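PDB 1LUR: aldose 1-epimerase from Caenorhabditis elegans, which probably catalyses the interconversion of the alpha and beta anomers of aldose sugars such as galactose. Local coordinates for residues 176-181 / 258-263; 73-78 / 306-311. One frame throughout, in Å; residues are numbered along the deposited sequence.

From the N terminus, residues 73-78 come first, and they meet 306-311 only after 227 intervening residues, so interaction 2 closes the long loop. Within that loop lies interaction 1, where 176-181 meets 258-263 across 76 residues; the two loops nest and do not cross. Strands 170-175 and 300-305 are antiparallel neighbours in one sheet, and each is followed by a contact segment: 176-181 and 306-311. The contacts accordingly fall on opposite sides of the chain's centre, their own centres about 30 Å apart. Interaction 1 joins that sheet to strand 256-259 of the nine-stranded sheet, whereas interaction 2 ties it to the short strand 76-77.

Interaction 1: 176-181 / 258-263; sequences NLDGSD and FWSEKS
Asp178 and Ser260 form the polar centre of this contact: Ser260 OG donates to Asp178 OD2 over a short 2.5 Å, on the anti lone pair, directed away from the other carboxylate oxygen. Asp178 holds CG between its backbone N and carbonyl carbon (chi1 57°). OD1 serves its own loop: Ser180 N meets it at 2.7 Å, nearly along the C-O axis, closing an Asx turn, and Ser180 OG meets it from above the carboxylate plane. A second hydroxyl reaches the backbone of the other segment: Ser263 OG donates to Leu177 O at 2.9 Å, from well above the carbonyl plane (61° out of it). Ser260 OG also accepts from Ser263 N, an ST motif that ties the two serines of the turn together.

Charge contributes less directly. The extended Lys262 side chain crosses Asp178 at about a right angle, with CD 3.8 Å from Asp178 CG, and reaches Ser180 OG through NZ in a weak 3.5 Å bond. Its NZ stays 4.5 Å from Asp178 OD1, beyond a salt bridge.

Apolar packing lies toward strand 256-259. Leu177 CD1 packs 4.0 Å from Phe258 CD2, meeting the ring obliquely, and also lies against the backbone, 3.4 Å from Phe258 O. His186 meets the same ring, and Leu188 of strand 187-192 also touches Phe258.

The contact thus fastens the loop after strand 170-175 to the end of strand 256-259 and the turn that follows. Three donors grip the carboxylate of Asp178, one on OD2 and two on OD1; together with the nearby ammonium group of Lys262 they would be expected to favour its ionised form.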
loop_
_atom_site.group_PDB
_atom_site.type_symbol
_atom_site.label_atom_id
_atom_site.label_comp_id
_atom_site.label_asym_id
_atom_site.label_seq_id
_atom_site.Cartn_x
_atom_site.Cartn_y
_atom_site.Cartn_z
ATOM N N ASN A 176 -11.306 -3.671 4.496
ATOM C CA ASN A 176 -12.751 -3.787 4.670
ATOM C C ASN A 176 -12.845 -4.311 6.099
ATOM O O ASN A 176 -12.479 -5.452 6.376
ATOM C CB ASN A 176 -13.346 -4.802 3.690
ATOM C CG ASN A 176 -14.844 -4.960 3.858
ATOM O OD1 ASN A 176 -15.323 -5.318 4.936
ATOM N ND2 ASN A 176 -15.593 -4.689 2.796
ATOM N N LEU A 177 -13.329 -3.468 7.003
ATOM C CA LEU A 177 -13.456 -3.826 8.410
ATOM C C LEU A 177 -14.691 -4.578 8.911
ATOM O O LEU A 177 -14.697 -5.032 10.054
ATOM C CB LEU A 177 -13.278 -2.557 9.249
ATOM C CG LEU A 177 -12.163 -1.613 8.778
ATOM C CD1 LEU A 177 -12.089 -0.398 9.697
ATOM C CD2 LEU A 177 -10.834 -2.352 8.761
ATOM N N ASP A 178 -15.729 -4.730 8.091
ATOM C CA ASP A 178 -16.921 -5.442 8.565
ATOM C C ASP A 178 -17.515 -6.494 7.636
ATOM O O ASP A 178 -18.529 -7.115 7.967
ATOM C CB ASP A 178 -18.017 -4.439 8.939
ATOM C CG ASP A 178 -18.393 -3.530 7.787
ATOM O OD1 ASP A 178 -18.528 -4.032 6.652
ATOM O OD2 ASP A 178 -18.566 -2.316 8.015
ATOM N N GLY A 179 -16.901 -6.693 6.478
ATOM C CA GLY A 179 -17.410 -7.682 5.549
ATOM C C GLY A 179 -18.507 -7.196 4.623
ATOM O O GLY A 179 -18.987 -7.961 3.787
ATOM N N SER A 180 -18.913 -5.937 4.760
ATOM C CA SER A 180 -19.965 -5.391 3.906
ATOM C C SER A 180 -19.587 -5.546 2.436
ATOM O O SER A 180 -18.408 -5.646 2.098
ATOM C CB SER A 180 -20.195 -3.906 4.212
ATOM O OG SER A 180 -20.785 -3.722 5.491
ATOM N N ASP A 181 -20.588 -5.567 1.563
ATOM C CA ASP A 181 -20.334 -5.710 0.135
ATOM C C ASP A 181 -19.480 -4.553 -0.375
ATOM O O ASP A 181 -18.748 -4.695 -1.354
ATOM C CB ASP A 181 -21.656 -5.757 -0.634
ATOM C CG ASP A 181 -22.443 -7.017 -0.358
ATOM O OD1 ASP A 181 -22.836 -7.232 0.810
ATOM O OD2 ASP A 181 -22.667 -7.799 -1.308
ATOM N N PHE A 258 -9.732 5.060 9.919
ATOM C CA PHE A 258 -10.719 4.370 9.092
ATOM C C PHE A 258 -11.501 3.445 10.024
ATOM O O PHE A 258 -10.910 2.640 10.743
ATOM C CB PHE A 258 -9.972 3.568 8.018
ATOM C CG PHE A 258 -10.854 2.937 6.974
ATOM C CD1 PHE A 258 -11.825 3.684 6.311
ATOM C CD2 PHE A 258 -10.665 1.609 6.605
ATOM C CE1 PHE A 258 -12.593 3.111 5.293
ATOM C CE2 PHE A 258 -11.426 1.028 5.592
ATOM C CZ PHE A 258 -12.393 1.783 4.932
ATOM N N TRP A 259 -12.825 3.553 10.023
ATOM C CA TRP A 259 -13.616 2.696 10.900
ATOM C C TRP A 259 -15.014 2.376 10.394
ATOM O O TRP A 259 -15.512 2.992 9.448
ATOM C CB TRP A 259 -13.703 3.336 12.292
ATOM C CG TRP A 259 -14.542 4.585 12.346
ATOM C CD1 TRP A 259 -15.885 4.661 12.603
ATOM C CD2 TRP A 259 -14.101 5.930 12.127
ATOM N NE1 TRP A 259 -16.303 5.970 12.559
ATOM C CE2 TRP A 259 -15.229 6.770 12.269
ATOM C CE3 TRP A 259 -12.861 6.509 11.822
ATOM C CZ2 TRP A 259 -15.153 8.159 12.117
ATOM C CZ3 TRP A 259 -12.788 7.893 11.672
ATOM C CH2 TRP A 259 -13.928 8.701 11.821
ATOM N N SER A 260 -15.638 1.403 11.050
ATOM C CA SER A 260 -16.984 0.953 10.716
ATOM C C SER A 260 -17.854 0.914 11.973
ATOM O O SER A 260 -17.575 0.149 12.898
ATOM C CB SER A 260 -16.924 -0.447 10.101
ATOM O OG SER A 260 -18.184 -1.091 10.179
ATOM N N GLU A 261 -18.899 1.739 12.011
ATOM C CA GLU A 261 -19.783 1.763 13.175
ATOM C C GLU A 261 -20.428 0.392 13.307
ATOM O O GLU A 261 -20.797 -0.032 14.404
ATOM C CB GLU A 261 -20.861 2.841 13.021
ATOM C CG GLU A 261 -20.311 4.261 12.998
ATOM C CD GLU A 261 -21.387 5.309 12.779
ATOM O OE1 GLU A 261 -22.249 5.104 11.897
ATOM O OE2 GLU A 261 -21.359 6.349 13.473
ATOM N N LYS A 262 -20.548 -0.302 12.181
ATOM C CA LYS A 262 -21.147 -1.627 12.166
ATOM C C LYS A 262 -20.358 -2.604 13.033
ATOM O O LYS A 262 -20.839 -3.028 14.079
ATOM C CB LYS A 262 -21.236 -2.150 10.731
ATOM C CG LYS A 262 -21.849 -3.538 10.608
ATOM C CD LYS A 262 -21.948 -3.968 9.148
ATOM C CE LYS A 262 -22.499 -5.383 9.017
ATOM N NZ LYS A 262 -22.602 -5.814 7.591
ATOM N N SER A 263 -19.146 -2.954 12.607
ATOM C CA SER A 263 -18.312 -3.886 13.362
ATOM C C SER A 263 -17.620 -3.220 14.544
ATOM O O SER A 263 -17.058 -3.896 15.400
ATOM C CB SER A 263 -17.253 -4.511 12.453
ATOM O OG SER A 263 -16.369 -3.522 11.953
#

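Interaction 2: 73-78 / 306-311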
loop_
_atom_site.group_PDB
_atom_site.type_symbol
_atom_site.label_atom_id
_atom_site.label_comp_id
_atom_site.label_asym_id
_atom_site.label_seq_id
_atom_site.Cartn_x
_atom_site.Cartn_y
_atom_site.Cartn_z
ATOM N N VAL A 73 8.966 1.030 -7.860
ATOM C CA VAL A 73 8.370 2.353 -7.840
ATOM C C VAL A 73 6.868 2.148 -7.853
ATOM O O VAL A 73 6.292 1.686 -8.844
ATOM C CB VAL A 73 8.788 3.208 -9.044
ATOM C CG1 VAL A 73 8.002 4.517 -9.043
ATOM C CG2 VAL A 73 10.284 3.490 -8.975
ATOM N N ALA A 74 6.238 2.465 -6.729
ATOM C CA ALA A 74 4.803 2.315 -6.600
ATOM C C ALA A 74 4.054 3.246 -7.535
ATOM O O ALA A 74 4.476 4.376 -7.805
ATOM C CB ALA A 74 4.375 2.570 -5.161
ATOM N N ASN A 75 2.926 2.750 -8.018
ATOM C CA ASN A 75 2.068 3.486 -8.926
ATOM C C ASN A 75 2.683 3.674 -10.304
ATOM O O ASN A 75 3.483 2.857 -10.758
ATOM C CB ASN A 75 1.655 4.836 -8.322
ATOM C CG ASN A 75 0.281 5.285 -8.794
ATOM O OD1 ASN A 75 0.144 5.928 -9.835
ATOM N ND2 ASN A 75 -0.753 4.929 -8.030
ATOM N N ARG A 76 2.347 4.782 -10.947
ATOM C CA ARG A 76 2.841 5.053 -12.283
ATOM C C ARG A 76 4.035 5.919 -12.613
ATOM O O ARG A 76 4.333 6.898 -11.937
ATOM C CB ARG A 76 1.669 5.588 -13.106
ATOM C CG ARG A 76 0.400 4.753 -12.978
ATOM C CD ARG A 76 -0.789 5.434 -13.641
ATOM N NE ARG A 76 -1.975 4.585 -13.604
ATOM C CZ ARG A 76 -2.645 4.279 -12.496
ATOM N NH1 ARG A 76 -2.251 4.754 -11.323
ATOM N NH2 ARG A 76 -3.706 3.488 -12.559
ATOM N N ILE A 77 4.696 5.526 -13.701
ATOM C CA ILE A 77 5.854 6.222 -14.243
ATOM C C ILE A 77 5.158 6.728 -15.515
ATOM O O ILE A 77 4.825 5.933 -16.398
ATOM C CB ILE A 77 6.993 5.280 -14.678
ATOM C CG1 ILE A 77 7.636 4.604 -13.461
ATOM C CG2 ILE A 77 8.024 6.079 -15.466
ATOM C CD1 ILE A 77 8.289 5.552 -12.487
ATOM N N LYS A 78 4.923 8.035 -15.592
ATOM C CA LYS A 78 4.253 8.630 -16.746
ATOM C C LYS A 78 4.843 8.252 -18.094
ATOM O O LYS A 78 6.018 8.493 -18.365
ATOM C CB LYS A 78 4.217 10.149 -16.604
ATOM C CG LYS A 78 3.405 10.860 -17.680
ATOM C CD LYS A 78 3.218 12.336 -17.330
ATOM C CE LYS A 78 2.765 13.150 -18.544
ATOM N NZ LYS A 78 1.519 12.607 -19.158
ATOM N N PHE A 306 5.415 7.582 -1.466
ATOM C CA PHE A 306 5.918 8.884 -1.876
ATOM C C PHE A 306 4.959 9.239 -3.004
ATOM O O PHE A 306 4.291 8.354 -3.555
ATOM C CB PHE A 306 7.340 8.805 -2.452
ATOM C CG PHE A 306 8.411 8.676 -1.419
ATOM C CD1 PHE A 306 8.949 7.435 -1.105
ATOM C CD2 PHE A 306 8.890 9.805 -0.756
ATOM C CE1 PHE A 306 9.958 7.318 -0.144
ATOM C CE2 PHE A 306 9.892 9.702 0.202
ATOM C CZ PHE A 306 10.430 8.460 0.511
ATOM N N HIS A 307 4.890 10.518 -3.361
ATOM C CA HIS A 307 3.997 10.946 -4.433
ATOM C C HIS A 307 4.103 10.066 -5.666
ATOM O O HIS A 307 5.203 9.692 -6.082
ATOM C CB HIS A 307 4.316 12.377 -4.870
ATOM C CG HIS A 307 4.194 13.389 -3.775
ATOM N ND1 HIS A 307 4.928 13.319 -2.611
ATOM C CD2 HIS A 307 3.447 14.514 -3.683
ATOM C CE1 HIS A 307 4.641 14.361 -1.850
ATOM N NE2 HIS A 307 3.744 15.101 -2.478
ATOM N N SER A 308 2.957 9.758 -6.258
ATOM C CA SER A 308 2.931 8.932 -7.455
ATOM C C SER A 308 3.598 9.735 -8.583
ATOM O O SER A 308 3.470 10.960 -8.635
ATOM C CB SER A 308 1.486 8.601 -7.825
ATOM O OG SER A 308 0.865 7.802 -6.835
ATOM N N ALA A 309 4.320 9.050 -9.468
ATOM C CA ALA A 309 5.006 9.703 -10.590
ATOM C C ALA A 309 6.127 10.647 -10.160
ATOM O O ALA A 309 6.532 11.520 -10.929
ATOM C CB ALA A 309 3.999 10.467 -11.462
ATOM N N ALA A 310 6.633 10.474 -8.940
ATOM C CA ALA A 310 7.711 11.326 -8.442
ATOM C C ALA A 310 8.902 11.340 -9.413
ATOM O O ALA A 310 9.515 12.387 -9.646
ATOM C CB ALA A 310 8.162 10.845 -7.069
ATOM N N PRO A 311 9.248 10.177 -9.988
ATOM C CA PRO A 311 10.375 10.126 -10.925
ATOM C C PRO A 311 10.189 11.005 -12.162
ATOM O O PRO A 311 11.165 11.302 -12.853
ATOM C CB PRO A 311 10.452 8.646 -11.292
ATOM C CG PRO A 311 9.948 7.959 -10.067
ATOM C CD PRO A 311 8.756 8.814 -9.699
HETATM O O HOH W 1 5.191 6.453 -9.297
#
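A type II beta turn, His307 to Ala310, brings Ser308 and Ala309 against the segment that enters strand 76-77. Ala309, in the turn's third position with phi 66°, brings its CA to 3.2 Å from Arg76 O, a bent CA-H...O contact (125° at the hydrogen). A water bridges the backbones: it donates to Ala74 O and Arg76 O, and accepts from Ala309 N at 2.7 Å.

Ser308 OG sits over the face of the Asn75 amide, 3.2 Å from its CG. Within 73-78, Asn75 OD1 takes Arg76 N at 2.7 Å and Arg76 NH1 at 3.1 Å, both from the other face, while OD1 lies in the guanidinium plane. The Asn-Arg pair probably lines the sugar pocket, as its counterparts do in other galactose mutarotases; His101 ND1 holds Asn75 N, and Asp240 OD2 holds Ser308 N. An alanine at Asn75 would probably leave both Arg76 N and NH1 without this acceptor, the guanidinium freer to turn, and a gap under Ser308 OG.

Pro311 supplies the apolar part: its CG meets Val73 CG1 tip to tip at 4.1 Å, and Ile77 CD1, whose side chain crosses that of Pro311 at about a right angle, at 3.8 Å.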